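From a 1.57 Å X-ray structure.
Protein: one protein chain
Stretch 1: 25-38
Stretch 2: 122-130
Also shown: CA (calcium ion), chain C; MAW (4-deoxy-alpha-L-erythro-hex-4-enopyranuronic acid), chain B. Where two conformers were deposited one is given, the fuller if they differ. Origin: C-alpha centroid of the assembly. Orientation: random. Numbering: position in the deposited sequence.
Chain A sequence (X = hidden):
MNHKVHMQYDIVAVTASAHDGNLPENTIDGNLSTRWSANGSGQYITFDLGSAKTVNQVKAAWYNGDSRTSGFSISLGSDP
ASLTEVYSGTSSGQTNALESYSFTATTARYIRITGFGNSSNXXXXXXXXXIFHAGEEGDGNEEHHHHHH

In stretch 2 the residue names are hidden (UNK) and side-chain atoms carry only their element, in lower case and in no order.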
# COMPACT_ATOMS: atom_id res chain seq x y z
N GLU A 25 -8.23 0.68 -7.37
CA GLU A 25 -8.85 -0.66 -7.20
C GLU A 25 -8.04 -1.74 -7.92
O GLU A 25 -8.24 -2.89 -7.62
CB GLU A 25 -10.29 -0.67 -7.72
CG GLU A 25 -10.43 -0.84 -9.22
CD GLU A 25 -11.85 -0.64 -9.75
OE1 GLU A 25 -12.83 -1.18 -9.14
OE2 GLU A 25 -11.97 0.11 -10.68
N ASN A 26 -7.13 -1.36 -8.80
CA ASN A 26 -6.28 -2.38 -9.44
C ASN A 26 -5.37 -3.08 -8.41
O ASN A 26 -4.74 -4.11 -8.72
CB ASN A 26 -5.43 -1.79 -10.55
CG ASN A 26 -6.25 -1.43 -11.78
OD1 ASN A 26 -7.45 -1.74 -11.89
ND2 ASN A 26 -5.58 -0.77 -12.69
N THR A 27 -5.18 -2.49 -7.24
CA THR A 27 -4.33 -3.11 -6.19
C THR A 27 -5.02 -4.25 -5.49
O THR A 27 -4.35 -4.95 -4.72
CB THR A 27 -3.88 -2.08 -5.16
OG1 THR A 27 -5.02 -1.48 -4.54
CG2 THR A 27 -3.05 -0.99 -5.78
N ILE A 28 -6.32 -4.48 -5.72
CA ILE A 28 -7.05 -5.55 -4.97
C ILE A 28 -7.74 -6.48 -5.95
O ILE A 28 -8.72 -7.16 -5.52
CB ILE A 28 -7.97 -4.97 -3.90
CG1 ILE A 28 -9.07 -4.09 -4.49
CG2 ILE A 28 -7.18 -4.19 -2.86
CD1 ILE A 28 -10.20 -3.84 -3.47
N ASP A 29 -7.25 -6.56 -7.16
CA ASP A 29 -7.90 -7.44 -8.15
C ASP A 29 -7.20 -8.80 -8.22
O ASP A 29 -7.66 -9.67 -9.00
CB ASP A 29 -8.01 -6.76 -9.51
CG ASP A 29 -6.69 -6.46 -10.20
OD1 ASP A 29 -5.61 -6.79 -9.64
OD2 ASP A 29 -6.79 -5.96 -11.35
N GLY A 30 -6.13 -9.05 -7.45
CA GLY A 30 -5.44 -10.34 -7.49
C GLY A 30 -4.49 -10.47 -8.66
O GLY A 30 -3.97 -11.52 -8.87
N ASN A 31 -4.33 -9.42 -9.47
CA ASN A 31 -3.55 -9.49 -10.73
C ASN A 31 -2.27 -8.67 -10.59
O ASN A 31 -2.36 -7.40 -10.52
CB ASN A 31 -4.41 -8.99 -11.87
CG ASN A 31 -3.87 -9.37 -13.21
OD1 ASN A 31 -2.68 -9.63 -13.36
ND2 ASN A 31 -4.79 -9.38 -14.19
N LEU A 32 -1.11 -9.33 -10.73
CA LEU A 32 0.18 -8.61 -10.67
C LEU A 32 0.40 -7.82 -11.95
O LEU A 32 1.35 -7.02 -11.96
CB LEU A 32 1.33 -9.58 -10.39
CG LEU A 32 1.31 -10.24 -9.01
CD1 LEU A 32 2.22 -11.42 -8.98
CD2 LEU A 32 1.72 -9.25 -7.94
N SER A 33 -0.41 -7.96 -13.00
CA SER A 33 -0.22 -7.21 -14.27
C SER A 33 -1.03 -5.91 -14.28
O SER A 33 -0.93 -5.18 -15.30
CB SER A 33 -0.56 -8.06 -15.47
OG SER A 33 -1.96 -8.17 -15.64
N THR A 34 -1.80 -5.63 -13.22
CA THR A 34 -2.58 -4.38 -13.15
C THR A 34 -2.12 -3.60 -11.94
O THR A 34 -1.79 -4.24 -10.90
CB THR A 34 -4.07 -4.67 -13.06
OG1 THR A 34 -4.27 -5.30 -11.81
CG2 THR A 34 -4.57 -5.48 -14.23
N ARG A 35 -2.08 -2.28 -12.04
CA ARG A 35 -1.46 -1.44 -11.01
C ARG A 35 -2.31 -0.20 -10.75
O ARG A 35 -3.12 0.23 -11.59
CB ARG A 35 -0.06 -0.96 -11.43
CG ARG A 35 -0.05 -0.00 -12.60
CD ARG A 35 1.35 0.26 -13.09
NE ARG A 35 1.38 1.24 -14.17
CZ ARG A 35 1.38 0.95 -15.47
NH1 ARG A 35 1.33 -0.31 -15.90
NH2 ARG A 35 1.48 1.93 -16.36
N TRP A 36 -2.04 0.41 -9.59
CA TRP A 36 -2.34 1.84 -9.37
C TRP A 36 -1.06 2.62 -9.62
O TRP A 36 0.03 2.17 -9.15
CB TRP A 36 -2.76 2.04 -7.91
CG TRP A 36 -2.72 3.47 -7.47
CD1 TRP A 36 -3.51 4.48 -7.87
CD2 TRP A 36 -1.80 4.04 -6.52
NE1 TRP A 36 -3.19 5.65 -7.25
CE2 TRP A 36 -2.14 5.41 -6.41
CE3 TRP A 36 -0.76 3.54 -5.74
CZ2 TRP A 36 -1.48 6.28 -5.52
CZ3 TRP A 36 -0.06 4.41 -4.93
CH2 TRP A 36 -0.44 5.76 -4.79
N SER A 37 -1.14 3.74 -10.33
CA SER A 37 0.00 4.64 -10.54
C SER A 37 -0.42 6.06 -10.21
O SER A 37 -1.44 6.52 -10.74
CB SER A 37 0.56 4.55 -11.93
OG SER A 37 1.09 3.27 -12.24
N ALA A 38 0.45 6.76 -9.52
CA ALA A 38 0.33 8.21 -9.29
C ALA A 38 1.72 8.79 -9.23
O ALA A 38 2.59 8.26 -8.53
CB ALA A 38 -0.48 8.49 -8.03
N UNK A 122 9.82 9.36 -10.53
CA UNK A 122 9.02 9.94 -9.42
C UNK A 122 7.69 9.21 -9.25
O UNK A 122 6.92 9.66 -8.38
c UNK A 122 10.11 12.15 -9.30
o UNK A 122 8.32 11.63 -10.95
c UNK A 122 8.81 11.44 -9.62
N UNK A 123 7.46 8.14 -10.02
CA UNK A 123 6.15 7.45 -9.96
C UNK A 123 6.04 6.57 -8.71
O UNK A 123 7.03 6.06 -8.15
c UNK A 123 5.53 7.50 -12.37
c UNK A 123 6.38 8.13 -13.25
c UNK A 123 4.30 8.72 -13.85
c UNK A 123 4.21 7.87 -12.73
c UNK A 123 3.17 9.25 -14.47
c UNK A 123 5.86 6.62 -11.21
c UNK A 123 1.94 8.88 -14.00
c UNK A 123 2.94 7.52 -12.25
n UNK A 123 5.63 8.85 -14.15
c UNK A 123 1.84 8.03 -12.88
N UNK A 124 4.81 6.38 -8.30
CA UNK A 124 4.43 5.39 -7.27
C UNK A 124 3.46 4.43 -7.94
O UNK A 124 2.36 4.81 -8.34
o UNK A 124 5.54 6.99 -4.91
n UNK A 124 4.12 8.43 -5.97
c UNK A 124 3.74 6.04 -6.08
c UNK A 124 4.54 7.21 -5.58
N UNK A 125 3.91 3.17 -8.09
CA UNK A 125 3.12 2.19 -8.85
C UNK A 125 3.11 0.87 -8.08
O UNK A 125 4.16 0.24 -7.92
c UNK A 125 3.71 2.02 -10.26
o UNK A 125 3.53 3.27 -10.99
N UNK A 126 1.93 0.44 -7.69
CA UNK A 126 1.68 -0.73 -6.82
C UNK A 126 0.76 -1.68 -7.56
O UNK A 126 -0.31 -1.24 -7.99
c UNK A 126 0.84 -1.53 -4.62
c UNK A 126 1.65 1.21 -3.43
c UNK A 126 2.15 0.65 -4.75
c UNK A 126 1.15 -0.30 -5.44
N UNK A 127 1.15 -2.97 -7.67
CA UNK A 127 0.29 -3.92 -8.40
C UNK A 127 -0.72 -4.62 -7.49
O UNK A 127 -1.85 -4.91 -7.96
o UNK A 127 1.90 -5.65 -8.17
c UNK A 127 2.07 -4.29 -10.15
c UNK A 127 1.15 -4.93 -9.15
N UNK A 128 -0.39 -4.88 -6.24
CA UNK A 128 -1.28 -5.62 -5.32
C UNK A 128 -1.02 -5.15 -3.91
O UNK A 128 0.20 -4.95 -3.59
o UNK A 128 -3.76 -8.35 -5.89
c UNK A 128 -1.04 -7.12 -5.46
o UNK A 128 -3.75 -6.97 -7.64
c UNK A 128 -1.62 -7.73 -6.73
c UNK A 128 -3.14 -7.66 -6.76
N UNK A 129 -2.05 -5.09 -3.09
CA UNK A 129 -1.91 -4.90 -1.63
C UNK A 129 -2.80 -5.90 -0.92
O UNK A 129 -3.95 -6.12 -1.38
c UNK A 129 -2.26 -3.46 -1.23
c UNK A 129 -1.25 -2.48 -1.78
c UNK A 129 -2.32 -3.29 0.30
N UNK A 130 -2.34 -6.38 0.22
CA UNK A 130 -3.13 -7.24 1.10
C UNK A 130 -2.82 -6.87 2.55
O UNK A 130 -1.71 -6.43 2.85
c UNK A 130 -2.91 -8.68 0.76
CA CA C . -3.40 -5.65 -9.57
C1 MAW B . 4.92 6.00 -16.29
C2 MAW B . 3.57 5.48 -16.59
O2 MAW B . 3.57 4.22 -17.32
C3 MAW B . 2.86 5.31 -15.21
O3 MAW B . 1.68 4.53 -15.34
C4 MAW B . 3.83 4.67 -14.22
C5 MAW B . 5.11 4.48 -14.47
O5 MAW B . 5.70 4.94 -15.72
C6 MAW B . 6.04 3.89 -13.56
O6A MAW B . 7.26 3.83 -13.93
O6B MAW B . 5.69 3.48 -12.39

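Position 122 carries three side-chain atoms, a carbon bearing one oxygen and one carbon. This fork of unlike atoms is threonine; Thr122 makes no contact with stretch 1.

At position 123 one carbon leads to fused five- and six-membered rings holding eight carbons and one nitrogen, which only tryptophan provides. The six-membered ring of Trp123 approaches Ser37 and Ala38, with CE3 3.5 Å from Ala38 C, and one ring face lies against C4 of the sugar MAW.

Position 124 has two carbons, the second carrying an oxygen and a nitrogen. The nitrogen donates to Ala38 O, and the residue is Asn124, its ND2 lying 3.0 Å from Ala38 O. Backbone bonds reinforce this pairing: Asn124 N donates to Ala38 O (2.9 Å), and Ala38 N to Asn124 O (3.0 Å).

Position 125 shows one carbon and one oxygen, hence Ser125. Its CB and that of Ser37 lie on the same sheet face, so the hydroxyls meet: Ser37 OG donates to Ser125 OG at 2.7 Å, and Ser125 OG donates in turn to MAW O6B at 2.6 Å.

Position 126 has four carbons, forked at the first with one arm two carbons long: isoleucine. CD1 of Ile126 reaches the edge of the Trp36 ring, 3.9 Å from CZ3, while Trp36 N donates to Ile126 O (2.9 Å) and Ile126 N to Trp36 O (3.0 Å).

At position 127 a carbon again bears one oxygen and one carbon, and the methyl lies 3.4 Å from Leu32 O. In Thr127, OG1 is 3.6 Å from Leu32 CD2, and the chain turns a corner here, its carbonyl directed to calcium.

Position 128 has three carbons, the third carrying two oxygens, a carboxylate and so Glu128. Its OE2 binds calcium at 2.4 Å; its OE1 accepts a weak hydrogen bond from Gly30 N (2.9 Å).

Position 129, one carbon bearing two others, is Val129, whose N donates to Thr27 O at 2.8 Å. Position 130 has a single carbon; Ala130 does not touch stretch 1.

The contact thus combines an antiparallel strand pairing with a shared metal site. Calcium gathers Asn26 O, Asp29 OD1, Asn31 O and both Thr34 O and OG1 with Thr127 O and Glu128 OE2, fastening the loop of stretch 1 to the corner of stretch 2. Beside the paired strands, Arg35 NH2 donates to MAW O3 (2.8 Å), so both stretches hold the sugar.

Stretch 2 122-130: TWNSITEVA
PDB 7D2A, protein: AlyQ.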